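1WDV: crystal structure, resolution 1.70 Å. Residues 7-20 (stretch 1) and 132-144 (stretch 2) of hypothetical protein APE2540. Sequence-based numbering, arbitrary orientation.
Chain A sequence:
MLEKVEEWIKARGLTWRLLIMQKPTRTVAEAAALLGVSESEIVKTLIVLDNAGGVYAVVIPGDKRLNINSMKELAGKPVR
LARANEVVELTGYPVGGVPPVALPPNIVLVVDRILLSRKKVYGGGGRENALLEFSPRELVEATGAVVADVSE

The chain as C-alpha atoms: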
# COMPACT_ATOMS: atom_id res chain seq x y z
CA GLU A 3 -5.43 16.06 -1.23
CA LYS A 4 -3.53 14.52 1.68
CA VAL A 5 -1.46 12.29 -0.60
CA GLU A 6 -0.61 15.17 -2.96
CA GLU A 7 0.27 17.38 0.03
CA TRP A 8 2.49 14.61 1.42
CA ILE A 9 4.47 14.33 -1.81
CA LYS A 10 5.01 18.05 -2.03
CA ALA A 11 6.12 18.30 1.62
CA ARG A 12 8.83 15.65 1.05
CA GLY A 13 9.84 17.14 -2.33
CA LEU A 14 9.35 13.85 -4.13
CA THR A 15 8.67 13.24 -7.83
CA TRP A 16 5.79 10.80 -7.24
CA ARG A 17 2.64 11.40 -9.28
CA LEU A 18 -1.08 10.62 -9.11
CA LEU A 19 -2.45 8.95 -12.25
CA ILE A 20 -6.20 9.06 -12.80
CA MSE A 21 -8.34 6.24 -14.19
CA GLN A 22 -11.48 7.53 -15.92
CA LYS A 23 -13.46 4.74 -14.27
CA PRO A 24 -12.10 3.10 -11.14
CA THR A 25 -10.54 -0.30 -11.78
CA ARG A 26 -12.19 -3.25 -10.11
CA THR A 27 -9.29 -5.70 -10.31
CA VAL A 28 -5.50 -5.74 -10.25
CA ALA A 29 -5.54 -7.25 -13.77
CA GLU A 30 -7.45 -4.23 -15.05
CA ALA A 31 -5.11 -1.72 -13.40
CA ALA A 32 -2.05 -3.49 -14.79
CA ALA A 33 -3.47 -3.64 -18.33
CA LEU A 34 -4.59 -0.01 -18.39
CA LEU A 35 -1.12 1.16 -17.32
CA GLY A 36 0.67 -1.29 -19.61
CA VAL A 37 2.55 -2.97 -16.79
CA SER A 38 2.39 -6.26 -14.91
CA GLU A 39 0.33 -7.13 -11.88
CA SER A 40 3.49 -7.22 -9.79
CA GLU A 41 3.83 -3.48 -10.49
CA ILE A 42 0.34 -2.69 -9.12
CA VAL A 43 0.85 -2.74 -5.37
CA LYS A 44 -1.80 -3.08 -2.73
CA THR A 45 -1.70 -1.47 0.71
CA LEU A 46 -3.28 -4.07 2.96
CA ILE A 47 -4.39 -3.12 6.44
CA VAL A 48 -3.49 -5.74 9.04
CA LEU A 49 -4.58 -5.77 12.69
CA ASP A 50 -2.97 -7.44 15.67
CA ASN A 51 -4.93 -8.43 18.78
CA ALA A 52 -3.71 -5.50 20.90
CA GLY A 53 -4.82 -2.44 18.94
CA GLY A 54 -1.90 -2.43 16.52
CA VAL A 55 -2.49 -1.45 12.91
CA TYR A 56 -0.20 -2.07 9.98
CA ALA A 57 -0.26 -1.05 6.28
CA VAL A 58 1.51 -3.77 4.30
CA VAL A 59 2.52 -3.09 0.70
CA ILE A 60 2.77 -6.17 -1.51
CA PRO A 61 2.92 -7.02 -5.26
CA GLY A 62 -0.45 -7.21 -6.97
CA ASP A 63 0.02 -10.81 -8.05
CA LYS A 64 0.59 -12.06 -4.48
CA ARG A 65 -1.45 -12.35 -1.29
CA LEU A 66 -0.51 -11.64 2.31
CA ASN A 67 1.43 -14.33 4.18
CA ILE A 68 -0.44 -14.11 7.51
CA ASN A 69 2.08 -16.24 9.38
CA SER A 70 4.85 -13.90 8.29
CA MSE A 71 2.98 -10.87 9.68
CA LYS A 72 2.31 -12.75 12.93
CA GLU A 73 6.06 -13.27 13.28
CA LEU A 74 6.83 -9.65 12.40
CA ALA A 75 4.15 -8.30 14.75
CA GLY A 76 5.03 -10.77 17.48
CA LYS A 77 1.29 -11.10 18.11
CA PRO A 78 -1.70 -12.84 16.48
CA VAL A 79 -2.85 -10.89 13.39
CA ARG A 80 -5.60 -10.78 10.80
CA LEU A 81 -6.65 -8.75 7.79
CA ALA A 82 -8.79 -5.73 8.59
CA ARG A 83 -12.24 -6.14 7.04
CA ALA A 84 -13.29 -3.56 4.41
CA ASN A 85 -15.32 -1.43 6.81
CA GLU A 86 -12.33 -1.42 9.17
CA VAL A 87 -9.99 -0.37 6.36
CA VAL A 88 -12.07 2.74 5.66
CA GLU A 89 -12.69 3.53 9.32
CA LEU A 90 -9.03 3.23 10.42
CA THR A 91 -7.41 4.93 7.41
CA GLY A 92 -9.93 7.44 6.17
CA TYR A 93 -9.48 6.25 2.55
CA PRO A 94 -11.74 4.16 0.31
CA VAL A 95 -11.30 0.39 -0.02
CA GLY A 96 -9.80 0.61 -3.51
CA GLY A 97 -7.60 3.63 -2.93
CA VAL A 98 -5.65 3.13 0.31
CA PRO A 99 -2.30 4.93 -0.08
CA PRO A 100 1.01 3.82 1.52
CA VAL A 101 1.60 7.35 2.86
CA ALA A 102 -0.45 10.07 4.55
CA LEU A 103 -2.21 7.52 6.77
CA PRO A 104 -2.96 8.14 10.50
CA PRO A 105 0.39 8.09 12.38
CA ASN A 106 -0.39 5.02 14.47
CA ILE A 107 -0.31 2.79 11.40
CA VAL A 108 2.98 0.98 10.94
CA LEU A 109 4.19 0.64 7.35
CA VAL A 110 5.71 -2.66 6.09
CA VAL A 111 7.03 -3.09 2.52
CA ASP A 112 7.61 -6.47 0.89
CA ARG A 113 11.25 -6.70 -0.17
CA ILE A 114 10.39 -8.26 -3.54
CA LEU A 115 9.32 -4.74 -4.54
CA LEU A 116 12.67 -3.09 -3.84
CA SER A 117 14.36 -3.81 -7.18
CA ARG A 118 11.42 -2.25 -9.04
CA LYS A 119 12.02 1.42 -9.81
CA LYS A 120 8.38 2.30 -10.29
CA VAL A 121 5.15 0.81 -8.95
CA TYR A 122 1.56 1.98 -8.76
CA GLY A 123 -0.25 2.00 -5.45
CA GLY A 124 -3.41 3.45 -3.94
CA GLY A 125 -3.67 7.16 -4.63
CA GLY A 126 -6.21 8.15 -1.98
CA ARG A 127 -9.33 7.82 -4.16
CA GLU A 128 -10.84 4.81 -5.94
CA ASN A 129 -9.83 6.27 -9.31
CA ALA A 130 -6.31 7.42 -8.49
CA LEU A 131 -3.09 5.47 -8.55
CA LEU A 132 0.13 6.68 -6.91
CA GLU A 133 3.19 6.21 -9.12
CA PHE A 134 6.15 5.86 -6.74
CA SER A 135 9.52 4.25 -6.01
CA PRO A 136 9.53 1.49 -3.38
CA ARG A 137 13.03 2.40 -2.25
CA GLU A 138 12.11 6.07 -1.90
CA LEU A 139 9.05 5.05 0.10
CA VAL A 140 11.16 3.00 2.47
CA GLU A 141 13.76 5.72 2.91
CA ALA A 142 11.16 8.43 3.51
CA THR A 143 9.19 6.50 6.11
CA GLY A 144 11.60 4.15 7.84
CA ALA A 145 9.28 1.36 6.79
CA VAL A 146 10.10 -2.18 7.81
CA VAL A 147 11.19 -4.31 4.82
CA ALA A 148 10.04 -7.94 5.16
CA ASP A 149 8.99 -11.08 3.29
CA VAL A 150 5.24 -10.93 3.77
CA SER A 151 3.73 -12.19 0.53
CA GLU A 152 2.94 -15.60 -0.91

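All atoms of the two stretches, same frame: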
# COMPACT_ATOMS: atom_id res chain seq x y z
N GLU A 7 -0.39 16.50 -0.93
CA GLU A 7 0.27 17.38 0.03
C GLU A 7 1.49 16.68 0.66
O GLU A 7 2.49 17.31 0.99
CB GLU A 7 -0.72 17.82 1.14
CG GLU A 7 -1.97 18.61 0.69
CD GLU A 7 -3.02 18.79 1.82
OE1 GLU A 7 -3.47 17.78 2.43
OE2 GLU A 7 -3.42 19.94 2.12
N TRP A 8 1.41 15.36 0.82
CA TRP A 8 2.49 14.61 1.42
C TRP A 8 3.69 14.61 0.49
O TRP A 8 4.83 14.81 0.91
CB TRP A 8 2.02 13.16 1.70
CG TRP A 8 2.99 12.33 2.50
CD1 TRP A 8 2.99 12.15 3.86
CD2 TRP A 8 4.11 11.58 2.00
NE1 TRP A 8 4.04 11.34 4.23
CE2 TRP A 8 4.74 10.98 3.11
CE3 TRP A 8 4.64 11.36 0.73
CZ2 TRP A 8 5.87 10.17 2.98
CZ3 TRP A 8 5.77 10.56 0.59
CH2 TRP A 8 6.38 9.97 1.72
N ILE A 9 3.43 14.38 -0.80
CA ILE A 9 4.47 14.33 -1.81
C ILE A 9 5.21 15.65 -1.89
O ILE A 9 6.44 15.68 -1.94
CB ILE A 9 3.86 14.01 -3.18
CG1 ILE A 9 3.30 12.59 -3.11
CG2 ILE A 9 4.91 14.15 -4.31
CD1 ILE A 9 2.37 12.22 -4.25
N LYS A 10 4.44 16.72 -1.94
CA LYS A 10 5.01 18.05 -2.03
C LYS A 10 5.88 18.37 -0.80
O LYS A 10 7.00 18.89 -0.93
CB LYS A 10 3.88 19.07 -2.17
CG LYS A 10 4.36 20.51 -2.29
CD LYS A 10 3.19 21.46 -2.43
CE LYS A 10 3.64 22.91 -2.42
NZ LYS A 10 2.49 23.84 -2.64
N ALA A 11 5.37 18.04 0.39
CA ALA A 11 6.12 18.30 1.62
C ALA A 11 7.47 17.56 1.71
O ALA A 11 8.40 18.03 2.37
CB ALA A 11 5.24 17.96 2.85
N ARG A 12 7.59 16.41 1.04
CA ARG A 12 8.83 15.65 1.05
C ARG A 12 9.69 15.95 -0.20
O ARG A 12 10.80 15.44 -0.33
CB ARG A 12 8.56 14.13 1.10
CG ARG A 12 7.72 13.60 2.28
CD ARG A 12 8.26 13.96 3.65
NE ARG A 12 7.55 13.22 4.70
CZ ARG A 12 7.98 12.08 5.24
NH1 ARG A 12 9.13 11.53 4.85
NH2 ARG A 12 7.27 11.45 6.17
N GLY A 13 9.15 16.77 -1.10
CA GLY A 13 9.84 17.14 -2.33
C GLY A 13 10.08 15.99 -3.29
O GLY A 13 11.06 15.98 -4.03
N LEU A 14 9.18 15.02 -3.28
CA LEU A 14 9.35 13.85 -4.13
C LEU A 14 8.73 14.04 -5.51
O LEU A 14 7.91 14.95 -5.72
CB LEU A 14 8.76 12.63 -3.42
CG LEU A 14 9.49 12.29 -2.10
CD1 LEU A 14 8.69 11.25 -1.30
CD2 LEU A 14 10.89 11.77 -2.41
N THR A 15 9.15 13.18 -6.44
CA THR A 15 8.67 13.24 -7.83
C THR A 15 7.48 12.32 -8.12
O THR A 15 7.07 12.20 -9.28
CB THR A 15 9.82 12.90 -8.84
OG1 THR A 15 10.23 11.53 -8.71
CG2 THR A 15 11.03 13.80 -8.60
N TRP A 16 6.92 11.72 -7.07
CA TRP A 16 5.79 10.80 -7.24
C TRP A 16 4.61 11.54 -7.87
O TRP A 16 4.45 12.74 -7.70
CB TRP A 16 5.36 10.23 -5.89
CG TRP A 16 6.45 9.52 -5.18
CD1 TRP A 16 7.72 9.26 -5.62
CD2 TRP A 16 6.34 8.93 -3.89
NE1 TRP A 16 8.42 8.54 -4.65
CE2 TRP A 16 7.59 8.33 -3.59
CE3 TRP A 16 5.30 8.84 -2.96
CZ2 TRP A 16 7.83 7.65 -2.39
CZ3 TRP A 16 5.53 8.17 -1.77
CH2 TRP A 16 6.78 7.59 -1.49
N ARG A 17 3.76 10.79 -8.57
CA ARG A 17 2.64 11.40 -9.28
C ARG A 17 1.36 10.62 -9.07
O ARG A 17 1.40 9.42 -8.82
CB ARG A 17 2.89 11.37 -10.79
CG ARG A 17 4.20 11.92 -11.28
CD ARG A 17 4.14 12.04 -12.81
NE ARG A 17 3.86 10.76 -13.46
CZ ARG A 17 3.79 10.61 -14.78
NH1 ARG A 17 3.99 11.66 -15.58
NH2 ARG A 17 3.54 9.41 -15.30
N LEU A 18 0.22 11.30 -9.19
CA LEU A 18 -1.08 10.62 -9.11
C LEU A 18 -1.59 10.46 -10.54
O LEU A 18 -1.65 11.43 -11.31
CB LEU A 18 -2.10 11.43 -8.30
CG LEU A 18 -2.02 11.42 -6.78
CD1 LEU A 18 -3.19 12.21 -6.25
CD2 LEU A 18 -2.06 9.97 -6.23
N LEU A 19 -1.93 9.23 -10.92
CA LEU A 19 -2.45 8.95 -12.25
C LEU A 19 -3.92 8.69 -12.05
O LEU A 19 -4.32 8.02 -11.10
CB LEU A 19 -1.75 7.74 -12.85
CG LEU A 19 -0.23 7.90 -13.06
CD1 LEU A 19 0.27 6.66 -13.75
CD2 LEU A 19 0.11 9.17 -13.89
N ILE A 20 -4.75 9.21 -12.95
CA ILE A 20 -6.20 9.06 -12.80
C ILE A 20 -6.84 8.13 -13.80
O ILE A 20 -6.62 8.26 -14.99
CB ILE A 20 -6.87 10.45 -12.96
CG1 ILE A 20 -6.15 11.48 -12.10
CG2 ILE A 20 -8.35 10.35 -12.61
CD1 ILE A 20 -6.10 11.13 -10.62
N LEU A 132 -1.08 5.94 -7.25
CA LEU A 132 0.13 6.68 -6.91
C LEU A 132 1.33 6.02 -7.56
O LEU A 132 1.64 4.86 -7.27
CB LEU A 132 0.35 6.68 -5.40
CG LEU A 132 1.68 7.26 -4.88
CD1 LEU A 132 1.72 8.75 -5.18
CD2 LEU A 132 1.78 7.01 -3.37
N GLU A 133 2.00 6.74 -8.46
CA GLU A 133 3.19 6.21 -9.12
C GLU A 133 4.35 6.60 -8.21
O GLU A 133 4.60 7.80 -7.99
CB GLU A 133 3.36 6.87 -10.48
CG GLU A 133 4.64 6.51 -11.20
CD GLU A 133 4.82 7.42 -12.40
OE1 GLU A 133 4.23 7.14 -13.46
OE2 GLU A 133 5.51 8.45 -12.28
N PHE A 134 5.04 5.59 -7.66
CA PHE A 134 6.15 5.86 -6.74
C PHE A 134 7.27 4.82 -6.76
O PHE A 134 7.15 3.76 -7.35
CB PHE A 134 5.60 5.97 -5.29
CG PHE A 134 5.19 4.65 -4.66
CD1 PHE A 134 6.07 3.95 -3.83
CD2 PHE A 134 3.91 4.12 -4.87
CE1 PHE A 134 5.69 2.75 -3.23
CE2 PHE A 134 3.51 2.92 -4.27
CZ PHE A 134 4.40 2.23 -3.44
N SER A 135 8.36 5.15 -6.09
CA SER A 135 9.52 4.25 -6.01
C SER A 135 9.51 3.57 -4.66
O SER A 135 9.50 4.24 -3.64
CB SER A 135 10.81 5.07 -6.10
OG SER A 135 11.89 4.34 -5.50
N PRO A 136 9.52 2.23 -4.63
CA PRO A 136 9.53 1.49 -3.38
C PRO A 136 10.70 1.90 -2.49
O PRO A 136 10.54 2.15 -1.30
CB PRO A 136 9.63 0.04 -3.83
CG PRO A 136 8.79 0.05 -5.10
CD PRO A 136 9.26 1.34 -5.78
N ARG A 137 11.89 2.00 -3.07
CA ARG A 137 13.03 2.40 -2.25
C ARG A 137 12.86 3.78 -1.64
O ARG A 137 13.22 3.99 -0.48
CB ARG A 137 14.31 2.37 -3.06
CG ARG A 137 14.70 0.96 -3.31
CD ARG A 137 16.06 0.88 -3.96
NE ARG A 137 16.64 -0.43 -3.72
CZ ARG A 137 17.46 -1.03 -4.57
NH1 ARG A 137 17.79 -0.42 -5.70
NH2 ARG A 137 17.94 -2.23 -4.27
N GLU A 138 12.31 4.71 -2.42
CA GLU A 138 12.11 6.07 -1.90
C GLU A 138 11.06 6.04 -0.78
O GLU A 138 11.17 6.78 0.19
CB GLU A 138 11.68 7.03 -3.02
CG GLU A 138 12.80 7.28 -4.06
CD GLU A 138 12.38 8.24 -5.18
OE1 GLU A 138 11.22 8.69 -5.21
OE2 GLU A 138 13.24 8.54 -6.04
N LEU A 139 10.08 5.15 -0.91
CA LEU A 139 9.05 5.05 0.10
C LEU A 139 9.70 4.57 1.40
O LEU A 139 9.46 5.11 2.47
CB LEU A 139 7.97 4.05 -0.35
CG LEU A 139 6.98 3.69 0.75
CD1 LEU A 139 6.16 4.90 1.09
CD2 LEU A 139 6.07 2.52 0.26
N VAL A 140 10.52 3.54 1.29
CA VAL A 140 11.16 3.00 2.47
C VAL A 140 12.05 4.05 3.12
O VAL A 140 11.97 4.26 4.34
CB VAL A 140 11.96 1.73 2.12
CG1 VAL A 140 12.74 1.23 3.33
CG2 VAL A 140 10.99 0.64 1.69
N GLU A 141 12.86 4.73 2.33
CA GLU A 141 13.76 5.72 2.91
C GLU A 141 13.01 6.87 3.58
O GLU A 141 13.39 7.33 4.66
CB GLU A 141 14.72 6.26 1.86
CG GLU A 141 15.71 7.25 2.45
CD GLU A 141 16.86 7.53 1.53
OE1 GLU A 141 17.67 6.60 1.27
OE2 GLU A 141 16.97 8.69 1.06
N ALA A 142 11.92 7.31 2.97
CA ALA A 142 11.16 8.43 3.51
C ALA A 142 10.37 8.13 4.77
O ALA A 142 10.11 9.02 5.58
CB ALA A 142 10.21 8.96 2.45
N THR A 143 10.04 6.86 4.98
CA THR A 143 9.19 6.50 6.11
C THR A 143 9.82 5.64 7.19
O THR A 143 9.26 5.52 8.29
CB THR A 143 7.99 5.71 5.59
OG1 THR A 143 8.47 4.52 4.95
CG2 THR A 143 7.18 6.52 4.59
N GLY A 144 10.96 5.04 6.89
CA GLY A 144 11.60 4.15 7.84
C GLY A 144 10.86 2.83 7.89
O GLY A 144 11.03 2.03 8.82
O HOH W 1 11.18 11.42 -5.88
O HOH W 2 6.79 9.25 -10.21

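The strongest polar link between the two stretches is the salt bridge between R17 and E133, neighbours across an antiparallel pair of strands. R17 NH2 donates to E133 OE1 at 3.0 Å, near the plane of the guanidinium, and R17 NE adds a weak bond to E133 OE2 at 3.1 Å, so that both carboxylate oxygens are engaged. The same two residues form the hydrogen-bonded pair of the backbone: E133 N donates to R17 O at 2.8 Å and R17 N to E133 O at 3.2 Å. Because their side chains leave the sheet on the same face, the bridge lies directly over its own backbone pair. One step on, L18 and L132 form a non-hydrogen-bonded pair, their CA atoms 4.7 Å apart, and R17 O also receives a CA-H...O contact from L132 CA at 3.6 Å.

Just before the strand, W16 turns its indole nitrogen to the helix of stretch 2: W16 NE1 donates to E138 OE1 at 2.9 Å, satisfying a buried residue's polar group with a carboxylate near the ring plane. Water 1 donates to the same oxygen, E138 OE1, at 2.8 Å and accepts from T15 N at 2.7 Å, tying the loop to the helix a second time. The helix start is itself held by S135, whose OG caps it by accepting from E138 N at 3.1 Å. Near the other end, R12 NH1 donates to A142 O at 2.8 Å, almost straight at 166°; this places a positive charge by a carbonyl in the last turn of the helix.

Packing centres on W16, which loses more area to the opposing stretch than any other residue. F134 CB sits over one face of the indole, 3.5 Å from the centroid of the W16 five-membered ring, in a CH-pi contact, while the F134 ring lies obliquely to the six-membered ring with planes at 48°. Around the indole, W16 CE3 meets L132 CD2 at 4.0 Å and W16 CH2 meets L139 CD1 at 3.8 Å. L132 also bridges helix and strand of stretch 1: its CD1 is 3.7 Å from I9 CD1 and 4.1 Å from L18 CD2. The helices cross at 75° with axes no closer than 12.7 Å, a gap that large side chains span; W8 CH2, for example, reaches A142 CB at 4.0 Å. G13, with positive phi, ends the first helix in a Schellman motif, from which the chain leads through L14 and T15 to W16 and the strand.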